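Local atomic coordinates of origin recognition complex subunit 2 ORC2 (Aeropyrum pernix, PDB entry 1W5S), a protein that binds DNA and takes part in regulating DNA replication, and has an ATP-binding AAA+ domain and a C-terminal winged-helix domain. Residues N52-S57 with L183-D188; V61-T66 with L212-S217; T222-R227 with R260-A265. All coordinates share one frame; numbering follows the deposited sequence.

Interaction 1 of 3, residues N52-S57 with L183-D188. With SO4 (sulfate ion), chain C.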
loop_
_atom_site.group_PDB
_atom_site.type_symbol
_atom_site.label_atom_id
_atom_site.label_comp_id
_atom_site.label_asym_id
_atom_site.label_seq_id
_atom_site.Cartn_x
_atom_site.Cartn_y
_atom_site.Cartn_z
ATOM N N ASN A 52 9.854 10.415 2.445
ATOM C CA ASN A 52 8.812 10.394 1.464
ATOM C C ASN A 52 7.841 9.265 1.724
ATOM O O ASN A 52 8.123 8.316 2.472
ATOM C CB ASN A 52 9.421 10.231 0.059
ATOM C CG ASN A 52 10.250 11.415 -0.344
ATOM O OD1 ASN A 52 9.891 12.566 -0.083
ATOM N ND2 ASN A 52 11.385 11.143 -0.946
ATOM N N MET A 53 6.720 9.361 1.026
ATOM C CA MET A 53 5.646 8.448 1.217
ATOM C C MET A 53 4.794 8.082 -0.001
ATOM O O MET A 53 4.394 8.937 -0.806
ATOM C CB MET A 53 4.729 8.927 2.288
ATOM C CG MET A 53 3.792 7.827 2.687
ATOM S SD MET A 53 2.724 8.287 4.013
ATOM C CE MET A 53 3.753 9.436 4.939
ATOM N N ILE A 54 4.485 6.777 -0.020
ATOM C CA ILE A 54 3.643 6.135 -1.004
ATOM C C ILE A 54 2.485 5.466 -0.240
ATOM O O ILE A 54 2.711 4.742 0.731
ATOM C CB ILE A 54 4.458 5.090 -1.808
ATOM C CG1 ILE A 54 5.635 5.800 -2.473
ATOM C CG2 ILE A 54 3.594 4.444 -2.863
ATOM C CD1 ILE A 54 6.760 4.904 -2.877
ATOM N N TYR A 55 1.265 5.769 -0.660
ATOM C CA TYR A 55 0.091 5.027 -0.243
ATOM C C TYR A 55 -0.911 4.824 -1.431
ATOM O O TYR A 55 -0.695 5.290 -2.544
ATOM C CB TYR A 55 -0.549 5.743 0.935
ATOM C CG TYR A 55 -0.994 7.133 0.585
ATOM C CD1 TYR A 55 -2.313 7.398 0.152
ATOM C CD2 TYR A 55 -0.104 8.197 0.658
ATOM C CE1 TYR A 55 -2.706 8.659 -0.143
ATOM C CE2 TYR A 55 -0.489 9.457 0.337
ATOM C CZ TYR A 55 -1.766 9.687 -0.091
ATOM O OH TYR A 55 -2.073 10.966 -0.408
ATOM N N GLY A 56 -1.965 4.055 -1.191
ATOM C CA GLY A 56 -3.026 3.767 -2.188
ATOM C C GLY A 56 -4.392 4.147 -1.673
ATOM O O GLY A 56 -4.470 4.799 -0.646
ATOM N N SER A 57 -5.472 3.808 -2.402
ATOM C CA SER A 57 -6.811 3.991 -1.845
ATOM C C SER A 57 -7.153 2.898 -0.805
ATOM O O SER A 57 -6.530 1.855 -0.699
ATOM C CB SER A 57 -7.871 4.031 -2.932
ATOM O OG SER A 57 -7.676 5.133 -3.772
ATOM N N LEU A 183 11.683 5.874 2.987
ATOM C CA LEU A 183 10.556 5.780 2.058
ATOM C C LEU A 183 9.480 4.995 2.780
ATOM O O LEU A 183 9.675 3.808 3.009
ATOM C CB LEU A 183 10.932 5.053 0.768
ATOM C CG LEU A 183 10.271 5.491 -0.561
ATOM C CD1 LEU A 183 10.499 4.530 -1.683
ATOM C CD2 LEU A 183 8.828 5.912 -0.479
ATOM N N LEU A 184 8.415 5.697 3.205
ATOM C CA LEU A 184 7.279 5.081 3.881
ATOM C C LEU A 184 6.295 4.648 2.825
ATOM O O LEU A 184 6.077 5.361 1.786
ATOM C CB LEU A 184 6.601 6.029 4.842
ATOM C CG LEU A 184 7.552 6.847 5.730
ATOM C CD1 LEU A 184 6.698 7.776 6.639
ATOM C CD2 LEU A 184 8.517 5.939 6.545
ATOM N N VAL A 185 5.839 3.411 3.028
ATOM C CA VAL A 185 4.825 2.803 2.224
ATOM C C VAL A 185 3.666 2.413 3.139
ATOM O O VAL A 185 3.867 1.592 4.025
ATOM C CB VAL A 185 5.376 1.592 1.490
ATOM C CG1 VAL A 185 4.299 0.989 0.702
ATOM C CG2 VAL A 185 6.479 2.021 0.521
ATOM N N ALA A 186 2.504 3.070 2.985
ATOM C CA ALA A 186 1.317 2.780 3.804
ATOM C C ALA A 186 0.146 2.310 2.949
ATOM O O ALA A 186 0.138 2.492 1.704
ATOM C CB ALA A 186 0.907 3.957 4.676
ATOM N N SER A 187 -0.846 1.699 3.598
ATOM C CA SER A 187 -1.918 1.099 2.823
ATOM C C SER A 187 -2.814 2.128 2.234
ATOM O O SER A 187 -3.270 1.922 1.100
ATOM C CB SER A 187 -2.700 0.010 3.573
ATOM O OG SER A 187 -3.101 0.475 4.824
ATOM N N ASP A 188 -2.964 3.269 2.909
ATOM C CA ASP A 188 -3.785 4.355 2.393
ATOM C C ASP A 188 -3.610 5.631 3.206
ATOM O O ASP A 188 -2.835 5.679 4.138
ATOM C CB ASP A 188 -5.278 3.920 2.356
ATOM C CG ASP A 188 -5.795 3.509 3.731
ATOM O OD1 ASP A 188 -6.230 2.375 3.854
ATOM O OD2 ASP A 188 -5.732 4.293 4.697
HETATM S S SO4 C . -8.488 3.898 -6.979
HETATM O O1 SO4 C . -9.892 3.522 -7.075
HETATM O O2 SO4 C . -7.919 4.215 -8.262
HETATM O O3 SO4 C . -7.835 2.818 -6.230
HETATM O O4 SO4 C . -8.294 5.152 -6.225
#
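Asn52 opens the pairing of two parallel strands. Its O accepts the backbone N-H of Leu184 at 2.7 Å. Met53 comes next, on the same sheet face as Leu184. Its CG stands anti to the backbone N (chi1 -167°), and a bend at chi3 carries CE to Leu184 CD1, 3.8 Å away. Ile54 bonds the partner strand through both its N-H and its C=O. Its N donates to Leu184 O at 2.8 Å, and its O takes the N-H of Ala186, also at 2.8 Å. On the opposite face, Ile54 CD1 meets Leu183 CD2, with Val185 also on this side. The ring of Tyr55 passes obliquely by the backbone carbonyl carbon of Asp188. From here the pairing slackens, and Gly56 N makes a weak bond to Ser187 O at 3.4 Å. Ser57 OG donates to O4 of a sulfate, probably from the crystallisation liquor, and also bonds with His211. Asp188 pairs with Arg190 in a salt bridge. Strand 180-186 is the middle one of the five parallel strands of the AAA+ sheet, and strand 51-56 lies next to it. Helix 190-198 packs on the Met53 and Leu184 face, helix 65-82 covers Leu183 and Val185, and strands 139-145 and 209-211 flank the pair.

Interaction 2 of 3, residues V61-T66 with L212-S217. With ADP (adenosine-5'-diphosphate), chain E; SO4 (sulfate ion), chain C.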
loop_
_atom_site.group_PDB
_atom_site.type_symbol
_atom_site.label_atom_id
_atom_site.label_comp_id
_atom_site.label_asym_id
_atom_site.label_seq_id
_atom_site.Cartn_x
_atom_site.Cartn_y
_atom_site.Cartn_z
ATOM N N VAL A 61 -5.083 -3.441 -2.693
ATOM C CA VAL A 61 -3.847 -4.211 -2.511
ATOM C C VAL A 61 -3.376 -4.611 -3.877
ATOM O O VAL A 61 -4.182 -4.704 -4.762
ATOM C CB VAL A 61 -4.020 -5.489 -1.635
ATOM C CG1 VAL A 61 -4.650 -5.139 -0.351
ATOM C CG2 VAL A 61 -4.934 -6.479 -2.310
ATOM N N GLY A 62 -2.085 -4.858 -4.026
ATOM C CA GLY A 62 -1.499 -5.392 -5.238
ATOM C C GLY A 62 -1.369 -4.373 -6.342
ATOM O O GLY A 62 -1.305 -4.737 -7.522
ATOM N N ILE A 63 -1.275 -3.105 -5.945
ATOM C CA ILE A 63 -1.254 -1.989 -6.862
ATOM C C ILE A 63 0.165 -1.397 -7.147
ATOM O O ILE A 63 0.287 -0.348 -7.825
ATOM C CB ILE A 63 -2.211 -0.875 -6.351
ATOM C CG1 ILE A 63 -1.757 -0.385 -4.977
ATOM C CG2 ILE A 63 -3.653 -1.429 -6.280
ATOM C CD1 ILE A 63 -2.471 0.760 -4.477
ATOM N N GLY A 64 1.211 -2.081 -6.657
ATOM C CA GLY A 64 2.574 -1.726 -6.995
ATOM C C GLY A 64 3.262 -0.805 -5.973
ATOM O O GLY A 64 4.256 -0.185 -6.264
ATOM N N LYS A 65 2.723 -0.720 -4.777
ATOM C CA LYS A 65 3.293 0.102 -3.745
ATOM C C LYS A 65 4.676 -0.383 -3.416
ATOM O O LYS A 65 5.649 0.351 -3.658
ATOM C CB LYS A 65 2.417 0.134 -2.531
ATOM C CG LYS A 65 1.170 0.949 -2.722
ATOM C CD LYS A 65 0.421 1.138 -1.381
ATOM C CE LYS A 65 0.175 -0.204 -0.562
ATOM N NZ LYS A 65 -0.830 -1.113 -1.273
ATOM N N THR A 66 4.771 -1.626 -2.934
ATOM C CA THR A 66 6.066 -2.277 -2.564
ATOM C C THR A 66 7.026 -2.258 -3.724
ATOM O O THR A 66 8.173 -1.883 -3.560
ATOM C CB THR A 66 5.785 -3.679 -2.004
ATOM O OG1 THR A 66 5.042 -3.459 -0.827
ATOM C CG2 THR A 66 7.023 -4.507 -1.537
ATOM N N LEU A 212 -1.111 6.176 -5.213
ATOM C CA LEU A 212 -1.095 5.314 -6.378
ATOM C C LEU A 212 -2.553 4.807 -6.634
ATOM O O LEU A 212 -3.206 4.384 -5.719
ATOM C CB LEU A 212 -0.090 4.222 -6.101
ATOM C CG LEU A 212 1.246 4.106 -6.844
ATOM C CD1 LEU A 212 1.928 5.395 -7.107
ATOM C CD2 LEU A 212 2.119 3.094 -6.077
ATOM N N PRO A 213 -3.088 4.983 -7.845
ATOM C CA PRO A 213 -4.394 4.375 -8.197
ATOM C C PRO A 213 -4.331 2.894 -8.552
ATOM O O PRO A 213 -3.270 2.374 -8.905
ATOM C CB PRO A 213 -4.831 5.172 -9.414
ATOM C CG PRO A 213 -3.659 5.900 -9.873
ATOM C CD PRO A 213 -2.526 5.759 -8.956
ATOM N N ALA A 214 -5.456 2.197 -8.450
ATOM C CA ALA A 214 -5.509 0.761 -8.814
ATOM C C ALA A 214 -5.257 0.676 -10.293
ATOM O O ALA A 214 -5.558 1.620 -11.000
ATOM C CB ALA A 214 -6.892 0.144 -8.463
ATOM N N TYR A 215 -4.674 -0.422 -10.761
ATOM C CA TYR A 215 -4.394 -0.652 -12.181
ATOM C C TYR A 215 -5.607 -0.809 -13.070
ATOM O O TYR A 215 -6.570 -1.491 -12.730
ATOM C CB TYR A 215 -3.503 -1.887 -12.388
ATOM C CG TYR A 215 -2.106 -1.651 -11.862
ATOM C CD1 TYR A 215 -1.558 -2.477 -10.881
ATOM C CD2 TYR A 215 -1.330 -0.594 -12.359
ATOM C CE1 TYR A 215 -0.266 -2.283 -10.425
ATOM C CE2 TYR A 215 -0.092 -0.384 -11.923
ATOM C CZ TYR A 215 0.455 -1.226 -10.932
ATOM O OH TYR A 215 1.724 -0.982 -10.495
ATOM N N LYS A 216 -5.552 -0.152 -14.230
ATOM C CA LYS A 216 -6.607 -0.320 -15.244
ATOM C C LYS A 216 -6.243 -1.536 -16.096
ATOM O O LYS A 216 -5.079 -2.060 -16.007
ATOM C CB LYS A 216 -6.730 0.879 -16.173
ATOM C CG LYS A 216 -6.799 2.187 -15.560
ATOM C CD LYS A 216 -7.981 2.388 -14.661
ATOM C CE LYS A 216 -8.007 3.898 -14.327
ATOM N NZ LYS A 216 -9.228 4.311 -13.633
ATOM N N SER A 217 -7.202 -1.968 -16.926
ATOM C CA SER A 217 -7.017 -3.204 -17.715
ATOM C C SER A 217 -5.804 -3.170 -18.644
ATOM O O SER A 217 -5.025 -4.101 -18.667
ATOM C CB SER A 217 -8.314 -3.595 -18.440
ATOM O OG SER A 217 -8.873 -2.505 -19.150
HETATM P PB ADP E . 1.014 -3.556 -3.139
HETATM O O1B ADP E . 0.151 -4.583 -2.453
HETATM O O2B ADP E . 0.277 -2.255 -3.438
HETATM O O3B ADP E . 2.313 -3.298 -2.342
HETATM P PA ADP E . 2.894 -4.975 -4.874
HETATM O O1A ADP E . 3.058 -5.997 -3.800
HETATM O O2A ADP E . 3.943 -3.928 -5.175
HETATM O O3A ADP E . 1.434 -4.210 -4.550
HETATM O "O5'" ADP E . 2.517 -5.727 -6.265
HETATM C "C5'" ADP E . 1.679 -6.900 -6.363
HETATM C "C4'" ADP E . 2.203 -7.794 -7.446
HETATM O "O4'" ADP E . 2.087 -7.128 -8.718
HETATM C "C3'" ADP E . 3.682 -8.118 -7.307
HETATM O "O3'" ADP E . 3.975 -9.355 -7.921
HETATM C "C2'" ADP E . 4.403 -7.027 -8.125
HETATM O "O2'" ADP E . 5.669 -7.475 -8.672
HETATM C "C1'" ADP E . 3.388 -6.824 -9.265
HETATM N N9 ADP E . 3.515 -5.449 -9.790
HETATM C C8 ADP E . 2.897 -4.381 -9.249
HETATM N N7 ADP E . 3.170 -3.275 -9.918
HETATM C C5 ADP E . 3.957 -3.612 -10.926
HETATM C C6 ADP E . 4.606 -2.851 -11.986
HETATM N N6 ADP E . 4.398 -1.507 -12.030
HETATM N N1 ADP E . 5.362 -3.528 -12.890
HETATM C C2 ADP E . 5.537 -4.884 -12.753
HETATM N N3 ADP E . 4.965 -5.612 -11.758
HETATM C C4 ADP E . 4.187 -5.054 -10.849
HETATM S S SO4 C . -8.488 3.898 -6.979
HETATM O O1 SO4 C . -9.892 3.522 -7.075
HETATM O O2 SO4 C . -7.919 4.215 -8.262
HETATM O O3 SO4 C . -7.835 2.818 -6.230
HETATM O O4 SO4 C . -8.294 5.152 -6.225
#
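Tyr215 brings its ring obliquely up to the Ile63-Gly64 peptide and points its hydroxyl at the nucleotide. CG lies anti to the carbonyl carbon (chi1 -68°), a turn that sends the ring back toward the 61-66 loop. OH donates to N7 of the ADP adenine at 2.8 Å and lies 3.1 Å from Ile63 O. Gly62 O sits at the ring edge, close to its plane. A phenylalanine in place of Tyr215 would probably leave adenine N7 without this donor and the base less firmly held. Gly64 CA passes so close to Tyr215 OH that a CB there would clash with it. The Ile63 side chain meets the 212-214 part of the chain. Its CG2 rests on Ala214 CA at 3.8 Å, and its CD1 reaches Leu212 O. The 61-66 segment belongs to the P-loop, or Walker A motif, whose residues bind ATP. The amides of Gly62, Ile63, Gly64, Lys65 and Thr66 all donate to the diphosphate. The Lys65 chain bends at chi3 and chi4 to fold round O2B of the beta phosphate, and NZ reaches it at 2.7 Å. That oxygen also receives the amides of Ile63 and Lys65, so three donors grip it. Leu212 CD2 packs against the root of Lys65, 4.0 Å from its CA, and crosses its aliphatic chain obliquely. Farther out, Ala214 N donates to sulfate O2 at 3.2 Å.

Interaction 3 of 3, residues T222-R227 with R260-A265. With ADP (adenosine-5'-diphosphate), chain E.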
loop_
_atom_site.group_PDB
_atom_site.type_symbol
_atom_site.label_atom_id
_atom_site.label_comp_id
_atom_site.label_asym_id
_atom_site.label_seq_id
_atom_site.Cartn_x
_atom_site.Cartn_y
_atom_site.Cartn_z
ATOM N N THR A 222 -0.133 -4.687 -19.781
ATOM C CA THR A 222 1.263 -4.389 -19.898
ATOM C C THR A 222 2.096 -5.161 -18.840
ATOM O O THR A 222 3.189 -5.623 -19.107
ATOM C CB THR A 222 1.501 -2.849 -19.799
ATOM O OG1 THR A 222 0.967 -2.217 -20.949
ATOM C CG2 THR A 222 2.991 -2.499 -19.727
ATOM N N ILE A 223 1.592 -5.270 -17.632
ATOM C CA ILE A 223 2.297 -6.019 -16.555
ATOM C C ILE A 223 2.363 -7.496 -16.831
ATOM O O ILE A 223 3.364 -8.088 -16.615
ATOM C CB ILE A 223 1.612 -5.767 -15.166
ATOM C CG1 ILE A 223 1.984 -4.356 -14.694
ATOM C CG2 ILE A 223 1.972 -6.805 -14.103
ATOM C CD1 ILE A 223 1.164 -3.854 -13.535
ATOM N N LEU A 224 1.274 -8.089 -17.310
ATOM C CA LEU A 224 1.222 -9.532 -17.615
ATOM C C LEU A 224 2.093 -9.874 -18.822
ATOM O O LEU A 224 2.901 -10.796 -18.792
ATOM C CB LEU A 224 -0.218 -9.971 -17.849
ATOM C CG LEU A 224 -1.229 -9.966 -16.684
ATOM C CD1 LEU A 224 -2.605 -10.232 -17.193
ATOM C CD2 LEU A 224 -0.846 -10.995 -15.707
ATOM N N GLU A 225 1.944 -9.081 -19.864
ATOM C CA GLU A 225 2.760 -9.217 -21.060
ATOM C C GLU A 225 4.265 -9.324 -20.703
ATOM O O GLU A 225 4.986 -10.118 -21.260
ATOM C CB GLU A 225 2.493 -8.037 -22.055
ATOM C CG GLU A 225 2.963 -8.393 -23.453
ATOM C CD GLU A 225 3.077 -7.249 -24.446
ATOM O OE1 GLU A 225 2.757 -7.518 -25.606
ATOM O OE2 GLU A 225 3.515 -6.131 -24.114
ATOM N N GLN A 226 4.731 -8.492 -19.773
ATOM C CA GLN A 226 6.168 -8.403 -19.481
ATOM C C GLN A 226 6.607 -9.675 -18.721
ATOM O O GLN A 226 7.716 -10.210 -18.908
ATOM C CB GLN A 226 6.455 -7.127 -18.683
ATOM C CG GLN A 226 7.805 -7.131 -17.967
ATOM C CD GLN A 226 8.057 -5.871 -17.173
ATOM O OE1 GLN A 226 7.241 -5.474 -16.308
ATOM N NE2 GLN A 226 9.209 -5.246 -17.426
ATOM N N ARG A 227 5.715 -10.137 -17.847
ATOM C CA ARG A 227 5.957 -11.391 -17.133
ATOM C C ARG A 227 5.939 -12.583 -18.101
ATOM O O ARG A 227 6.710 -13.520 -17.959
ATOM C CB ARG A 227 4.870 -11.599 -16.089
ATOM C CG ARG A 227 4.840 -10.567 -15.052
ATOM C CD ARG A 227 6.089 -10.509 -14.241
ATOM N NE ARG A 227 5.981 -9.406 -13.314
ATOM C CZ ARG A 227 6.036 -9.497 -12.002
ATOM N NH1 ARG A 227 6.330 -10.619 -11.428
ATOM N NH2 ARG A 227 5.921 -8.412 -11.270
ATOM N N ARG A 260 -1.231 -8.332 -8.343
ATOM C CA ARG A 260 -0.949 -9.582 -7.695
ATOM C C ARG A 260 -1.984 -10.622 -8.082
ATOM O O ARG A 260 -1.590 -11.713 -8.488
ATOM C CB ARG A 260 -0.870 -9.444 -6.164
ATOM C CG ARG A 260 -0.915 -10.795 -5.456
ATOM C CD ARG A 260 -0.277 -10.810 -4.115
ATOM N NE ARG A 260 -0.372 -9.467 -3.544
ATOM C CZ ARG A 260 0.638 -8.701 -3.109
ATOM N NH1 ARG A 260 1.944 -9.112 -3.086
ATOM N NH2 ARG A 260 0.306 -7.495 -2.658
ATOM N N ARG A 261 -3.282 -10.285 -8.021
ATOM C CA ARG A 261 -4.343 -11.228 -8.458
ATOM C C ARG A 261 -4.101 -11.579 -9.911
ATOM O O ARG A 261 -4.243 -12.738 -10.271
ATOM C CB ARG A 261 -5.770 -10.710 -8.266
ATOM C CG ARG A 261 -6.299 -10.820 -6.858
ATOM C CD ARG A 261 -7.839 -10.594 -6.648
ATOM N NE ARG A 261 -8.505 -11.791 -7.161
ATOM C CZ ARG A 261 -9.813 -12.103 -7.116
ATOM N NH1 ARG A 261 -10.721 -11.311 -6.569
ATOM N NH2 ARG A 261 -10.214 -13.247 -7.669
ATOM N N ALA A 262 -3.762 -10.588 -10.753
ATOM C CA ALA A 262 -3.544 -10.829 -12.198
ATOM C C ALA A 262 -2.381 -11.801 -12.515
ATOM O O ALA A 262 -2.504 -12.724 -13.357
ATOM C CB ALA A 262 -3.309 -9.536 -12.893
ATOM N N ILE A 263 -1.250 -11.612 -11.809
ATOM C CA ILE A 263 -0.064 -12.457 -12.048
ATOM C C ILE A 263 -0.283 -13.904 -11.488
ATOM O O ILE A 263 0.070 -14.886 -12.118
ATOM C CB ILE A 263 1.212 -11.794 -11.515
ATOM C CG1 ILE A 263 1.593 -10.650 -12.450
ATOM C CG2 ILE A 263 2.423 -12.826 -11.331
ATOM C CD1 ILE A 263 2.483 -9.645 -11.872
ATOM N N VAL A 264 -0.879 -13.982 -10.327
ATOM C CA VAL A 264 -1.257 -15.241 -9.697
ATOM C C VAL A 264 -2.181 -16.080 -10.590
ATOM O O VAL A 264 -1.977 -17.284 -10.761
ATOM C CB VAL A 264 -1.887 -14.966 -8.280
ATOM C CG1 VAL A 264 -2.513 -16.191 -7.662
ATOM C CG2 VAL A 264 -0.780 -14.428 -7.339
ATOM N N ALA A 265 -3.144 -15.412 -11.209
ATOM C CA ALA A 265 -4.031 -16.055 -12.150
ATOM C C ALA A 265 -3.278 -16.631 -13.334
ATOM O O ALA A 265 -3.550 -17.766 -13.756
ATOM C CB ALA A 265 -5.144 -15.080 -12.641
HETATM P PB ADP E . 1.014 -3.556 -3.139
HETATM O O1B ADP E . 0.151 -4.583 -2.453
HETATM O O2B ADP E . 0.277 -2.255 -3.438
HETATM O O3B ADP E . 2.313 -3.298 -2.342
HETATM P PA ADP E . 2.894 -4.975 -4.874
HETATM O O1A ADP E . 3.058 -5.997 -3.800
HETATM O O2A ADP E . 3.943 -3.928 -5.175
HETATM O O3A ADP E . 1.434 -4.210 -4.550
HETATM O "O5'" ADP E . 2.517 -5.727 -6.265
HETATM C "C5'" ADP E . 1.679 -6.900 -6.363
HETATM C "C4'" ADP E . 2.203 -7.794 -7.446
HETATM O "O4'" ADP E . 2.087 -7.128 -8.718
HETATM C "C3'" ADP E . 3.682 -8.118 -7.307
HETATM O "O3'" ADP E . 3.975 -9.355 -7.921
HETATM C "C2'" ADP E . 4.403 -7.027 -8.125
HETATM O "O2'" ADP E . 5.669 -7.475 -8.672
HETATM C "C1'" ADP E . 3.388 -6.824 -9.265
HETATM N N9 ADP E . 3.515 -5.449 -9.790
HETATM C C8 ADP E . 2.897 -4.381 -9.249
HETATM N N7 ADP E . 3.170 -3.275 -9.918
HETATM C C5 ADP E . 3.957 -3.612 -10.926
HETATM C C6 ADP E . 4.606 -2.851 -11.986
HETATM N N6 ADP E . 4.398 -1.507 -12.030
HETATM N N1 ADP E . 5.362 -3.528 -12.890
HETATM C C2 ADP E . 5.537 -4.884 -12.753
HETATM N N3 ADP E . 4.965 -5.612 -11.758
HETATM C C4 ADP E . 4.187 -5.054 -10.849
#
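Ile263 CD1 touches both Ile223 and Arg227, and with Leu224 on Ala262 this is the tight part of the contact. CD1 lies 3.6 Å from Ile223 CG2, the two side chains crossing at about a right angle. The same methyl sits over the centre of one guanidinium face of Arg227, 3.6 Å above the plane. Leu224 packs as closely, its CD2 3.4 Å from Ala262 O, with Ala262 CB also in contact. Arg227 NH2 faces the ADP, and NH1 bonds to Val14 O. NH2 donates to adenine N3 at 3.0 Å and to ribose O2' at 2.8 Å, with O2' lying in the guanidinium plane. A bend at chi2 (-62°) brings the group back across Ile263. Ile223 CD1 rests on the base, 3.8 Å from C5. The helix axes approach to 10.0 Å at 37°, and no hydrogen bond joins the segments. On the loose side Thr222, Glu225, Arg261 and Val264, all partly exposed, stay clear of the other helix. Arg260 also leaves the interface. Its NH2 lies 2.9 Å from O1B of the ADP and makes a weak bond to O1A, while its NH1 pairs with Glu17. Both helices belong to the ATPase lid, where Ile245 of helix 239-249 packs against Leu224 and Ala262.

From the N terminus, strand 51-56 leads through the P-loop into helix 65-82. Interaction 1 closes a long loop when strand 180-186 returns beside strand 51-56 in the sheet. Interaction 2 opens inside that loop and closes beyond it, so the two cross. It ties the P-loop to the chain that leaves strand 209-211 for the lid. They touch directly: Tyr55 O probably bonds Leu212 N, and Lys65 packs on Ala186. Both also meet the sulfate. Interaction 3 follows in series and closes a short loop within the lid. It meets interaction 2 where Tyr215 packs on Ile223, and both hold the ADP. Interactions 1 and 3 do not touch.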